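Local coordinates for protein 5-oxoprolinase subunit A (PDB 2DFA) that probably cleaves 5-oxoproline to L-glutamate at the cost of ATP hydrolysis, working as subunit A of a complex with PxpB and PxpC, at residues L5-G10 with P26-A31; R22-L27 with P227-V232; S30-C35 with L105-P110; L162-E167 with D218-H223. All coordinates share one frame; numbering follows the deposited sequence.

Interaction 1 of 4, residues L5-G10 with P26-A31; sequences LNADAG and PLVSSA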
loop_
_atom_site.group_PDB
_atom_site.type_symbol
_atom_site.label_atom_id
_atom_site.label_comp_id
_atom_site.label_asym_id
_atom_site.label_seq_id
_atom_site.Cartn_x
_atom_site.Cartn_y
_atom_site.Cartn_z
ATOM N N LEU A 5 -26.071 20.962 2.354
ATOM C CA LEU A 5 -26.246 19.599 1.879
ATOM C C LEU A 5 -24.842 19.090 1.587
ATOM O O LEU A 5 -24.138 19.664 0.756
ATOM C CB LEU A 5 -27.081 19.580 0.595
ATOM C CG LEU A 5 -28.535 19.111 0.706
ATOM C CD1 LEU A 5 -28.567 17.608 0.942
ATOM C CD2 LEU A 5 -29.234 19.850 1.832
ATOM N N ASN A 6 -24.428 18.023 2.268
ATOM C CA ASN A 6 -23.092 17.489 2.051
ATOM C C ASN A 6 -23.102 16.036 1.592
ATOM O O ASN A 6 -24.018 15.271 1.898
ATOM C CB ASN A 6 -22.249 17.628 3.327
ATOM C CG ASN A 6 -22.443 16.472 4.295
ATOM O OD1 ASN A 6 -21.911 15.378 4.091
ATOM N ND2 ASN A 6 -23.211 16.709 5.354
ATOM N N ALA A 7 -22.079 15.668 0.833
ATOM C CA ALA A 7 -21.949 14.307 0.335
ATOM C C ALA A 7 -20.468 13.974 0.216
ATOM O O ALA A 7 -19.634 14.862 0.012
ATOM C CB ALA A 7 -22.623 14.177 -1.021
ATOM N N ASP A 8 -20.138 12.695 0.355
ATOM C CA ASP A 8 -18.752 12.278 0.232
ATOM C C ASP A 8 -18.423 12.286 -1.248
ATOM O O ASP A 8 -19.313 12.105 -2.088
ATOM C CB ASP A 8 -18.549 10.868 0.801
ATOM C CG ASP A 8 -19.008 10.748 2.238
ATOM O OD1 ASP A 8 -18.822 11.711 3.014
ATOM O OD2 ASP A 8 -19.544 9.677 2.597
ATOM N N ALA A 9 -17.149 12.496 -1.569
ATOM C CA ALA A 9 -16.709 12.530 -2.958
ATOM C C ALA A 9 -15.198 12.344 -3.059
ATOM O O ALA A 9 -14.503 12.287 -2.044
ATOM C CB ALA A 9 -17.105 13.851 -3.595
ATOM N N GLY A 10 -14.708 12.254 -4.292
ATOM C CA GLY A 10 -13.285 12.078 -4.537
ATOM C C GLY A 10 -12.734 10.782 -3.959
ATOM O O GLY A 10 -11.562 10.699 -3.609
ATOM N N PRO A 26 -23.354 18.968 -8.529
ATOM C CA PRO A 26 -24.277 20.057 -8.862
ATOM C C PRO A 26 -25.489 20.136 -7.928
ATOM O O PRO A 26 -26.292 21.066 -8.017
ATOM C CB PRO A 26 -24.667 19.742 -10.305
ATOM C CG PRO A 26 -24.644 18.243 -10.330
ATOM C CD PRO A 26 -23.372 17.922 -9.567
ATOM N N LEU A 27 -25.605 19.169 -7.021
ATOM C CA LEU A 27 -26.729 19.121 -6.091
ATOM C C LEU A 27 -26.398 19.506 -4.648
ATOM O O LEU A 27 -27.278 19.941 -3.901
ATOM C CB LEU A 27 -27.332 17.716 -6.091
ATOM C CG LEU A 27 -27.689 17.101 -7.446
ATOM C CD1 LEU A 27 -28.095 15.649 -7.251
ATOM C CD2 LEU A 27 -28.810 17.898 -8.099
ATOM N N VAL A 28 -25.140 19.347 -4.247
ATOM C CA VAL A 28 -24.755 19.651 -2.869
ATOM C C VAL A 28 -24.048 20.985 -2.705
ATOM O O VAL A 28 -23.573 21.565 -3.681
ATOM C CB VAL A 28 -23.843 18.535 -2.303
ATOM C CG1 VAL A 28 -24.548 17.191 -2.398
ATOM C CG2 VAL A 28 -22.536 18.489 -3.071
ATOM N N SER A 29 -23.982 21.477 -1.472
ATOM C CA SER A 29 -23.297 22.733 -1.208
ATOM C C SER A 29 -21.906 22.487 -0.625
ATOM O O SER A 29 -21.049 23.356 -0.695
ATOM C CB SER A 29 -24.120 23.633 -0.272
ATOM O OG SER A 29 -24.443 22.982 0.943
ATOM N N SER A 30 -21.684 21.304 -0.052
ATOM C CA SER A 30 -20.375 20.962 0.509
ATOM C C SER A 30 -20.055 19.501 0.199
ATOM O O SER A 30 -20.956 18.678 0.048
ATOM C CB SER A 30 -20.328 21.185 2.032
ATOM O OG SER A 30 -20.366 22.560 2.377
ATOM N N ALA A 31 -18.768 19.190 0.090
ATOM C CA ALA A 31 -18.345 17.823 -0.197
ATOM C C ALA A 31 -17.228 17.429 0.766
ATOM O O ALA A 31 -16.435 18.271 1.187
ATOM C CB ALA A 31 -17.859 17.720 -1.630
#
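Leu5 meets the incoming chain at Ser29, whose OG takes the Leu5 N-H at 3.0 Å. That hydroxyl sits between its own backbone N and carbonyl carbon (chi1 56°), and Asp4 is a further partner for it, a use of serine as a small polar link at the start of a strand. The Leu5 carbonyl is gripped twice: Ser29 N lies 2.9 Å from Leu5 O in the carbonyl plane, and Ser30 N approaches Leu5 O at 3.1 Å, tilted from that plane. Asn6 pairs in parallel with Ser30, and Asn6 CA lies 3.2 Å from Ser30 O in a CA-H···O contact; its amide turns away, ND2 to Thr219 and Glu163, OD1 to Asn32 and Lys109. Ala7 N makes a weak bond to Ser30 O, and on the other face Ala7 CB touches Val28 CG1 at 3.8 Å. A methyl suits that place, because helix 21-24 lies directly over it. Farther on, Ala9 CB and Ala31 CB stand 4.4 Å apart. This is the pairing of the first beta-alpha-beta unit: strand 2-9 runs between strands 30-34 and 219-222, Leu5 packs on helix 229-241, and helix 21-24 covers Ala7 and Ala9.

Interaction 2 of 4, residues R22-L27 with P227-V232; sequences REIFPL and PNAPEV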
loop_
_atom_site.group_PDB
_atom_site.type_symbol
_atom_site.label_atom_id
_atom_site.label_comp_id
_atom_site.label_asym_id
_atom_site.label_seq_id
_atom_site.Cartn_x
_atom_site.Cartn_y
_atom_site.Cartn_z
ATOM N N ARG A 22 -19.705 13.537 -10.495
ATOM C CA ARG A 22 -20.240 14.387 -11.557
ATOM C C ARG A 22 -21.731 14.678 -11.386
ATOM O O ARG A 22 -22.193 15.784 -11.662
ATOM C CB ARG A 22 -20.005 13.731 -12.917
ATOM C CG ARG A 22 -18.543 13.523 -13.265
ATOM C CD ARG A 22 -18.384 12.297 -14.145
ATOM N NE ARG A 22 -18.893 11.102 -13.475
ATOM C CZ ARG A 22 -18.929 9.890 -14.022
ATOM N NH1 ARG A 22 -18.484 9.702 -15.258
ATOM N NH2 ARG A 22 -19.410 8.866 -13.330
ATOM N N GLU A 23 -22.482 13.683 -10.926
ATOM C CA GLU A 23 -23.918 13.838 -10.735
ATOM C C GLU A 23 -24.279 14.478 -9.399
ATOM O O GLU A 23 -25.278 15.198 -9.295
ATOM C CB GLU A 23 -24.609 12.478 -10.843
ATOM C CG GLU A 23 -24.458 11.789 -12.196
ATOM C CD GLU A 23 -23.016 11.438 -12.528
ATOM O OE1 GLU A 23 -22.358 10.765 -11.704
ATOM O OE2 GLU A 23 -22.542 11.833 -13.617
ATOM N N ILE A 24 -23.459 14.228 -8.384
ATOM C CA ILE A 24 -23.713 14.752 -7.046
ATOM C C ILE A 24 -23.291 16.201 -6.794
ATOM O O ILE A 24 -24.013 16.947 -6.138
ATOM C CB ILE A 24 -23.040 13.854 -5.973
ATOM C CG1 ILE A 24 -23.724 12.487 -5.926
ATOM C CG2 ILE A 24 -23.108 14.526 -4.606
ATOM C CD1 ILE A 24 -25.125 12.515 -5.340
ATOM N N PHE A 25 -22.132 16.602 -7.304
ATOM C CA PHE A 25 -21.640 17.963 -7.082
ATOM C C PHE A 25 -22.599 19.096 -7.429
ATOM O O PHE A 25 -22.663 20.098 -6.717
ATOM C CB PHE A 25 -20.318 18.172 -7.820
ATOM C CG PHE A 25 -19.121 17.659 -7.071
ATOM C CD1 PHE A 25 -19.112 16.370 -6.547
ATOM C CD2 PHE A 25 -17.996 18.457 -6.901
ATOM C CE1 PHE A 25 -17.996 15.886 -5.865
ATOM C CE2 PHE A 25 -16.874 17.978 -6.219
ATOM C CZ PHE A 25 -16.875 16.693 -5.703
ATOM N N PRO A 26 -23.354 18.968 -8.529
ATOM C CA PRO A 26 -24.277 20.057 -8.862
ATOM C C PRO A 26 -25.489 20.136 -7.928
ATOM O O PRO A 26 -26.292 21.066 -8.017
ATOM C CB PRO A 26 -24.667 19.742 -10.305
ATOM C CG PRO A 26 -24.644 18.243 -10.330
ATOM C CD PRO A 26 -23.372 17.922 -9.567
ATOM N N LEU A 27 -25.605 19.169 -7.021
ATOM C CA LEU A 27 -26.729 19.121 -6.091
ATOM C C LEU A 27 -26.398 19.506 -4.648
ATOM O O LEU A 27 -27.278 19.941 -3.901
ATOM C CB LEU A 27 -27.332 17.716 -6.091
ATOM C CG LEU A 27 -27.689 17.101 -7.446
ATOM C CD1 LEU A 27 -28.095 15.649 -7.251
ATOM C CD2 LEU A 27 -28.810 17.898 -8.099
ATOM N N PRO A 227 -25.243 4.401 -4.829
ATOM C CA PRO A 227 -26.187 3.738 -5.735
ATOM C C PRO A 227 -27.067 4.730 -6.494
ATOM O O PRO A 227 -26.702 5.197 -7.574
ATOM C CB PRO A 227 -26.989 2.845 -4.793
ATOM C CG PRO A 227 -27.009 3.645 -3.522
ATOM C CD PRO A 227 -25.580 4.120 -3.422
ATOM N N ASN A 228 -28.228 5.043 -5.926
ATOM C CA ASN A 228 -29.153 5.985 -6.542
ATOM C C ASN A 228 -29.052 7.310 -5.801
ATOM O O ASN A 228 -29.986 8.116 -5.808
ATOM C CB ASN A 228 -30.586 5.457 -6.460
ATOM C CG ASN A 228 -31.105 5.408 -5.039
ATOM O OD1 ASN A 228 -30.530 4.741 -4.177
ATOM N ND2 ASN A 228 -32.199 6.117 -4.784
ATOM N N ALA A 229 -27.908 7.519 -5.156
ATOM C CA ALA A 229 -27.650 8.737 -4.398
ATOM C C ALA A 229 -28.041 9.992 -5.177
ATOM O O ALA A 229 -28.632 10.915 -4.619
ATOM C CB ALA A 229 -26.178 8.800 -4.008
ATOM N N PRO A 230 -27.705 10.050 -6.477
ATOM C CA PRO A 230 -28.066 11.237 -7.257
ATOM C C PRO A 230 -29.564 11.528 -7.194
ATOM O O PRO A 230 -29.974 12.678 -7.053
ATOM C CB PRO A 230 -27.599 10.874 -8.662
ATOM C CG PRO A 230 -26.385 10.041 -8.394
ATOM C CD PRO A 230 -26.863 9.140 -7.275
ATOM N N GLU A 231 -30.376 10.480 -7.296
ATOM C CA GLU A 231 -31.828 10.628 -7.242
ATOM C C GLU A 231 -32.275 11.191 -5.901
ATOM O O GLU A 231 -33.095 12.111 -5.844
ATOM C CB GLU A 231 -32.514 9.279 -7.480
ATOM C CG GLU A 231 -32.561 8.851 -8.937
ATOM C CD GLU A 231 -33.148 7.462 -9.118
ATOM O OE1 GLU A 231 -34.287 7.227 -8.657
ATOM O OE2 GLU A 231 -32.467 6.605 -9.723
ATOM N N VAL A 232 -31.739 10.634 -4.820
ATOM C CA VAL A 232 -32.086 11.092 -3.481
ATOM C C VAL A 232 -31.650 12.540 -3.306
ATOM O O VAL A 232 -32.429 13.382 -2.860
ATOM C CB VAL A 232 -31.401 10.231 -2.394
ATOM C CG1 VAL A 232 -31.822 10.708 -1.013
ATOM C CG2 VAL A 232 -31.760 8.766 -2.587
#
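With CG1 of Ile24 set beside the backbone N (chi1 -68°) and a second turn at chi2 (-71°) placing CD1, this methyl reaches Pro230, where it lies 3.7 Å from Pro230 CA. The same methyl also touches the neighbouring residue, with Ile24 CD1 4.1 Å from Ala229 CB, so one tip rests on the first two residues of the opposing helix. A branched side chain serves well here: CD1 goes to the helix while CG2 packs on Ala7 of strand 2-9. Glu23 meets the same proline with its aliphatic root, Glu23 CB lying 3.9 Å from Pro230 CG. Beyond CG its chain bends at chi2 (64°), and the carboxylate leads away from the proline towards Arg22, to which it is joined by a long, purely electrostatic pairing. The contact thus links the short helix 21-24, which follows the first strand, to the first turn of helix 229-241, which follows strand 219-222; since strands 2-9 and 219-222 are neighbours in the curled parallel sheet, this arrangement is consistent with neighbouring outer helices of a distorted beta/alpha barrel. Proline fits a first helical turn, where the backbone nitrogen has no carbonyl of a preceding turn to bond, and its rigid ring offers an apolar side to Glu23 and Ile24. Three residues on from Ile24, Leu27 turns its CB toward the same helix, and Leu27 CD1 comes to 3.5 Å from Pro230 O. The backbone carbonyl of Leu27 makes a weak hydrogen bond to Arg237, one of the later residues of the long helix.

Interaction 3 of 4, residues S30-C35 with L105-P110; sequences SANLAC and LHHVKP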
loop_
_atom_site.group_PDB
_atom_site.type_symbol
_atom_site.label_atom_id
_atom_site.label_comp_id
_atom_site.label_asym_id
_atom_site.label_seq_id
_atom_site.Cartn_x
_atom_site.Cartn_y
_atom_site.Cartn_z
ATOM N N SER A 30 -21.684 21.304 -0.052
ATOM C CA SER A 30 -20.375 20.962 0.509
ATOM C C SER A 30 -20.055 19.501 0.199
ATOM O O SER A 30 -20.956 18.678 0.048
ATOM C CB SER A 30 -20.328 21.185 2.032
ATOM O OG SER A 30 -20.366 22.560 2.377
ATOM N N ALA A 31 -18.768 19.190 0.090
ATOM C CA ALA A 31 -18.345 17.823 -0.197
ATOM C C ALA A 31 -17.228 17.429 0.766
ATOM O O ALA A 31 -16.435 18.271 1.187
ATOM C CB ALA A 31 -17.859 17.720 -1.630
ATOM N N ASN A 32 -17.188 16.149 1.119
ATOM C CA ASN A 32 -16.166 15.626 2.019
ATOM C C ASN A 32 -15.258 14.791 1.124
ATOM O O ASN A 32 -15.641 13.714 0.677
ATOM C CB ASN A 32 -16.811 14.741 3.086
ATOM C CG ASN A 32 -18.131 15.304 3.594
ATOM O OD1 ASN A 32 -18.190 16.421 4.114
ATOM N ND2 ASN A 32 -19.200 14.532 3.439
ATOM N N LEU A 33 -14.065 15.301 0.845
ATOM C CA LEU A 33 -13.128 14.611 -0.029
ATOM C C LEU A 33 -12.166 13.664 0.674
ATOM O O LEU A 33 -11.564 14.016 1.691
ATOM C CB LEU A 33 -12.327 15.633 -0.841
ATOM C CG LEU A 33 -12.969 16.092 -2.158
ATOM C CD1 LEU A 33 -14.410 16.528 -1.929
ATOM C CD2 LEU A 33 -12.149 17.218 -2.743
ATOM N N ALA A 34 -12.026 12.462 0.114
ATOM C CA ALA A 34 -11.122 11.455 0.655
ATOM C C ALA A 34 -9.696 11.997 0.551
ATOM O O ALA A 34 -9.393 12.812 -0.328
ATOM C CB ALA A 34 -11.254 10.140 -0.130
ATOM N N CYS A 35 -8.816 11.528 1.436
ATOM C CA CYS A 35 -7.446 12.021 1.456
ATOM C C CYS A 35 -6.334 11.002 1.198
ATOM O O CYS A 35 -5.209 11.188 1.667
ATOM C CB CYS A 35 -7.199 12.730 2.794
ATOM S SG CYS A 35 -8.468 13.986 3.208
ATOM N N LEU A 105 -9.997 25.390 2.955
ATOM C CA LEU A 105 -10.440 24.103 3.480
ATOM C C LEU A 105 -11.660 24.498 4.305
ATOM O O LEU A 105 -11.541 25.211 5.299
ATOM C CB LEU A 105 -9.375 23.481 4.381
ATOM C CG LEU A 105 -9.790 22.153 5.015
ATOM C CD1 LEU A 105 -10.060 21.115 3.921
ATOM C CD2 LEU A 105 -8.695 21.681 5.964
ATOM N N HIS A 106 -12.829 24.039 3.881
ATOM C CA HIS A 106 -14.087 24.399 4.527
ATOM C C HIS A 106 -14.420 23.722 5.852
ATOM O O HIS A 106 -14.947 24.358 6.768
ATOM C CB HIS A 106 -15.219 24.181 3.522
ATOM C CG HIS A 106 -16.574 24.550 4.037
ATOM N ND1 HIS A 106 -17.498 23.610 4.438
ATOM C CD2 HIS A 106 -17.176 25.756 4.177
ATOM C CE1 HIS A 106 -18.614 24.220 4.796
ATOM N NE2 HIS A 106 -18.445 25.521 4.648
ATOM N N HIS A 107 -14.120 22.434 5.963
ATOM C CA HIS A 107 -14.427 21.709 7.188
ATOM C C HIS A 107 -13.682 20.379 7.226
ATOM O O HIS A 107 -12.891 20.070 6.338
ATOM C CB HIS A 107 -15.932 21.422 7.256
ATOM C CG HIS A 107 -16.422 20.533 6.153
ATOM N ND1 HIS A 107 -16.664 20.992 4.875
ATOM C CD2 HIS A 107 -16.659 19.200 6.122
ATOM C CE1 HIS A 107 -17.028 19.981 4.106
ATOM N NE2 HIS A 107 -17.031 18.881 4.840
ATOM N N VAL A 108 -13.937 19.617 8.280
ATOM C CA VAL A 108 -13.364 18.287 8.428
ATOM C C VAL A 108 -14.480 17.384 8.925
ATOM O O VAL A 108 -15.286 17.775 9.776
ATOM C CB VAL A 108 -12.197 18.245 9.443
ATOM C CG1 VAL A 108 -11.742 16.790 9.642
ATOM C CG2 VAL A 108 -11.027 19.084 8.935
ATOM N N LYS A 109 -14.534 16.179 8.369
ATOM C CA LYS A 109 -15.528 15.191 8.745
ATOM C C LYS A 109 -14.911 13.805 8.563
ATOM O O LYS A 109 -14.623 13.391 7.439
ATOM C CB LYS A 109 -16.762 15.299 7.854
ATOM C CG LYS A 109 -17.791 14.199 8.085
ATOM C CD LYS A 109 -18.875 14.254 7.009
ATOM C CE LYS A 109 -19.885 13.132 7.152
ATOM N NZ LYS A 109 -20.812 13.114 5.980
ATOM N N PRO A 110 -14.708 13.076 9.663
ATOM C CA PRO A 110 -14.125 11.724 9.629
ATOM C C PRO A 110 -14.944 10.781 8.752
ATOM O O PRO A 110 -16.159 10.942 8.625
ATOM C CB PRO A 110 -14.153 11.292 11.091
ATOM C CG PRO A 110 -14.079 12.606 11.840
ATOM C CD PRO A 110 -15.001 13.491 11.047
#
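Asn32 and His107 form the firm centre of this contact. His107 NE2 donates to Asn32 OD1 at 2.8 Å with an N-H···O angle of 163°; the oxygen lies near the ring plane, and the donor lies in the plane of the amide. The two flat groups stand almost perpendicular, so they meet through this bond without stacking. His107 CB points toward the strand, with CG between the backbone N and the carbonyl carbon (chi1 63°), and His107 CE1 comes 3.4 Å from Ala31 O. Lys109, fully extended, crosses over a face of the amide, Lys109 CD lying 3.6 Å from Asn32 CG. Its NZ stands 3.3 Å from Asn32 ND2, a meeting of two donors, tolerable because acceptors surround them: Asn6 OD1 takes a bond from each, Glu163 forms a salt bridge with the lysine and Asp8 OD1 accepts from Asn32 ND2. Asparagine, with an acceptor and a donor on one flat group, suits this junction. The His106 end is looser and partly exposed. There Ser30 OG merely lies 3.4 Å from His106 CE1, its hydrogen bond going to Asp4, and His106 is held by others: its ND1 shares a 2.8 Å hydrogen bond with His107 ND1, and its NE2 bonds the C-terminal carboxylate of Phe250, whose ring also meets both imidazoles. The buried polar cluster against the sheet, with Asn32 touching Asp8 and His62, is consistent with a vacant metal site of Asp8, His62 and His111, though none is established, in a sheet that fits the beta/alpha barrel of the glycoside hydrolase/deacetylase clan.

Interaction 4 of 4, residues L162-E167 with D218-H223; sequences LEAFPE and DTLCIH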
loop_
_atom_site.group_PDB
_atom_site.type_symbol
_atom_site.label_atom_id
_atom_site.label_comp_id
_atom_site.label_asym_id
_atom_site.label_seq_id
_atom_site.Cartn_x
_atom_site.Cartn_y
_atom_site.Cartn_z
ATOM N N LEU A 162 -23.444 20.465 13.402
ATOM C CA LEU A 162 -24.315 19.311 13.598
ATOM C C LEU A 162 -24.881 18.715 12.320
ATOM O O LEU A 162 -25.527 19.396 11.523
ATOM C CB LEU A 162 -25.457 19.678 14.550
ATOM C CG LEU A 162 -24.992 20.204 15.911
ATOM C CD1 LEU A 162 -26.198 20.411 16.819
ATOM C CD2 LEU A 162 -24.018 19.209 16.542
ATOM N N GLU A 163 -24.646 17.419 12.145
ATOM C CA GLU A 163 -25.098 16.696 10.967
ATOM C C GLU A 163 -26.333 15.842 11.228
ATOM O O GLU A 163 -26.480 15.246 12.296
ATOM C CB GLU A 163 -23.955 15.819 10.450
ATOM C CG GLU A 163 -24.311 14.919 9.294
ATOM C CD GLU A 163 -23.084 14.258 8.689
ATOM O OE1 GLU A 163 -22.315 13.616 9.438
ATOM O OE2 GLU A 163 -22.894 14.381 7.461
ATOM N N ALA A 164 -27.223 15.799 10.243
ATOM C CA ALA A 164 -28.446 15.006 10.326
ATOM C C ALA A 164 -28.497 14.146 9.071
ATOM O O ALA A 164 -27.925 14.510 8.037
ATOM C CB ALA A 164 -29.676 15.921 10.401
ATOM N N PHE A 165 -29.185 13.013 9.156
ATOM C CA PHE A 165 -29.268 12.094 8.028
ATOM C C PHE A 165 -30.689 11.805 7.571
ATOM O O PHE A 165 -31.361 10.939 8.124
ATOM C CB PHE A 165 -28.581 10.773 8.386
ATOM C CG PHE A 165 -27.176 10.940 8.889
ATOM C CD1 PHE A 165 -26.936 11.409 10.178
ATOM C CD2 PHE A 165 -26.091 10.650 8.067
ATOM C CE1 PHE A 165 -25.633 11.586 10.639
ATOM C CE2 PHE A 165 -24.787 10.824 8.519
ATOM C CZ PHE A 165 -24.559 11.294 9.810
ATOM N N PRO A 166 -31.160 12.519 6.538
ATOM C CA PRO A 166 -32.519 12.296 6.037
ATOM C C PRO A 166 -32.749 10.880 5.502
ATOM O O PRO A 166 -33.891 10.438 5.382
ATOM C CB PRO A 166 -32.672 13.369 4.959
ATOM C CG PRO A 166 -31.263 13.599 4.494
ATOM C CD PRO A 166 -30.490 13.596 5.787
ATOM N N GLU A 167 -31.670 10.164 5.202
ATOM C CA GLU A 167 -31.788 8.804 4.676
ATOM C C GLU A 167 -31.712 7.710 5.732
ATOM O O GLU A 167 -31.854 6.527 5.414
ATOM C CB GLU A 167 -30.703 8.546 3.631
ATOM C CG GLU A 167 -30.757 9.460 2.424
ATOM C CD GLU A 167 -29.668 9.133 1.417
ATOM O OE1 GLU A 167 -29.767 8.081 0.751
ATOM O OE2 GLU A 167 -28.708 9.922 1.303
ATOM N N ASP A 218 -27.479 21.378 10.864
ATOM C CA ASP A 218 -26.695 22.464 10.287
ATOM C C ASP A 218 -26.372 21.983 8.879
ATOM O O ASP A 218 -26.286 22.766 7.932
ATOM C CB ASP A 218 -25.399 22.696 11.072
ATOM C CG ASP A 218 -25.649 23.236 12.469
ATOM O OD1 ASP A 218 -26.592 24.042 12.636
ATOM O OD2 ASP A 218 -24.893 22.875 13.397
ATOM N N THR A 219 -26.211 20.670 8.750
ATOM C CA THR A 219 -25.916 20.064 7.462
ATOM C C THR A 219 -26.631 18.720 7.347
ATOM O O THR A 219 -26.828 18.024 8.342
ATOM C CB THR A 219 -24.384 19.864 7.271
ATOM O OG1 THR A 219 -24.128 19.330 5.966
ATOM C CG2 THR A 219 -23.833 18.912 8.322
ATOM N N LEU A 220 -27.030 18.376 6.129
ATOM C CA LEU A 220 -27.716 17.120 5.852
ATOM C C LEU A 220 -26.808 16.231 5.005
ATOM O O LEU A 220 -26.380 16.631 3.923
ATOM C CB LEU A 220 -29.011 17.383 5.083
ATOM C CG LEU A 220 -30.094 18.219 5.774
ATOM C CD1 LEU A 220 -31.237 18.476 4.797
ATOM C CD2 LEU A 220 -30.596 17.491 7.008
ATOM N N CYS A 221 -26.528 15.024 5.491
ATOM C CA CYS A 221 -25.667 14.099 4.760
ATOM C C CYS A 221 -26.426 13.272 3.733
ATOM O O CYS A 221 -27.504 12.753 4.014
ATOM C CB CYS A 221 -24.954 13.152 5.726
ATOM S SG CYS A 221 -23.920 11.900 4.904
ATOM N N ILE A 222 -25.848 13.154 2.542
ATOM C CA ILE A 222 -26.443 12.377 1.461
ATOM C C ILE A 222 -25.489 11.248 1.077
ATOM O O ILE A 222 -24.288 11.472 0.925
ATOM C CB ILE A 222 -26.687 13.242 0.210
ATOM C CG1 ILE A 222 -27.536 14.462 0.574
ATOM C CG2 ILE A 222 -27.366 12.411 -0.870
ATOM C CD1 ILE A 222 -28.846 14.125 1.263
ATOM N N HIS A 223 -26.026 10.039 0.927
ATOM C CA HIS A 223 -25.221 8.877 0.558
ATOM C C HIS A 223 -24.326 9.163 -0.645
ATOM O O HIS A 223 -23.139 8.833 -0.642
ATOM C CB HIS A 223 -26.130 7.685 0.245
ATOM C CG HIS A 223 -26.289 6.729 1.386
ATOM N ND1 HIS A 223 -26.637 7.134 2.658
ATOM C CD2 HIS A 223 -26.150 5.383 1.445
ATOM C CE1 HIS A 223 -26.705 6.079 3.451
ATOM N NE2 HIS A 223 -26.414 5.004 2.740
HETATM O O HOH W 1 -28.856 10.733 4.970
#
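Leu162 to Phe165 run parallel to Asp218 to Cys221, Leu162 O accepting from both Asp218 N and Thr219 N before Ala164 N bonds Thr219 O and Cys221 N reaches Ala164 O at 2.9 Å. This is a parallel pair in the curled central sheet, consistent with the distorted beta/alpha barrel of the glycoside hydrolase/deacetylase clan. At the entry, Asp218 OD2 takes the Leu162 N-H at 2.8 Å on its anti side, an aspartate acting as a side-chain extension of the pairing. Ala164 CB lies 3.9 Å from Leu220 CD2; both are on the face that helix 189-201 covers, where a methyl leaves room for the leucine. On the opposite face Glu163 packs beside Thr219 CG2, and its chain, extended with CG anti to the backbone N (chi1 175°), brings OE2 to within 3.0 Å of Cys221 CB. That oxygen is anchored by Lys109 and Asn6, while Thr219 OG1 bonds Asp4 and Asn6. Phe165 lays CD2 3.6 Å from Cys221 CB, and the sulfur stands oblique to the ring, 4.9 Å from Cys221 SG to the Phe165 centroid. Beyond the strand, Pro166 turns the chain and sets CG against Ile222 CD1, their side chains crossing at about a right angle. Glu167 then reaches back: OE2, on its syn side, accepts the His223 N-H at 2.7 Å and 173°. Between the diverging chains one water is wedged, accepting from Glu167 N and donating to Cys221 O at 2.6 Å.

In the fold
Interactions 1, 3 and 4 all reach the parallel sheet, where the strand order 160-164, 219-222, 2-9, 30-34 links them. Centre to centre, interaction 1 lies about 9 Å from interaction 3 and about 11 Å from interaction 4; these last two are about 14 Å apart, joined through Lys109 and Glu163. Interaction 2 lies on the outer helical layer, its centre about 9 Å from that of interaction 1 but about 17 Å from that of interaction 3. Along the chain interaction 1 closes first, interactions 3 and 4 follow, and interaction 2 joins early and late parts of the chain outside the sheet, while the other three share a buried polar cluster through Asn6, Asn32, Lys109 and Glu163.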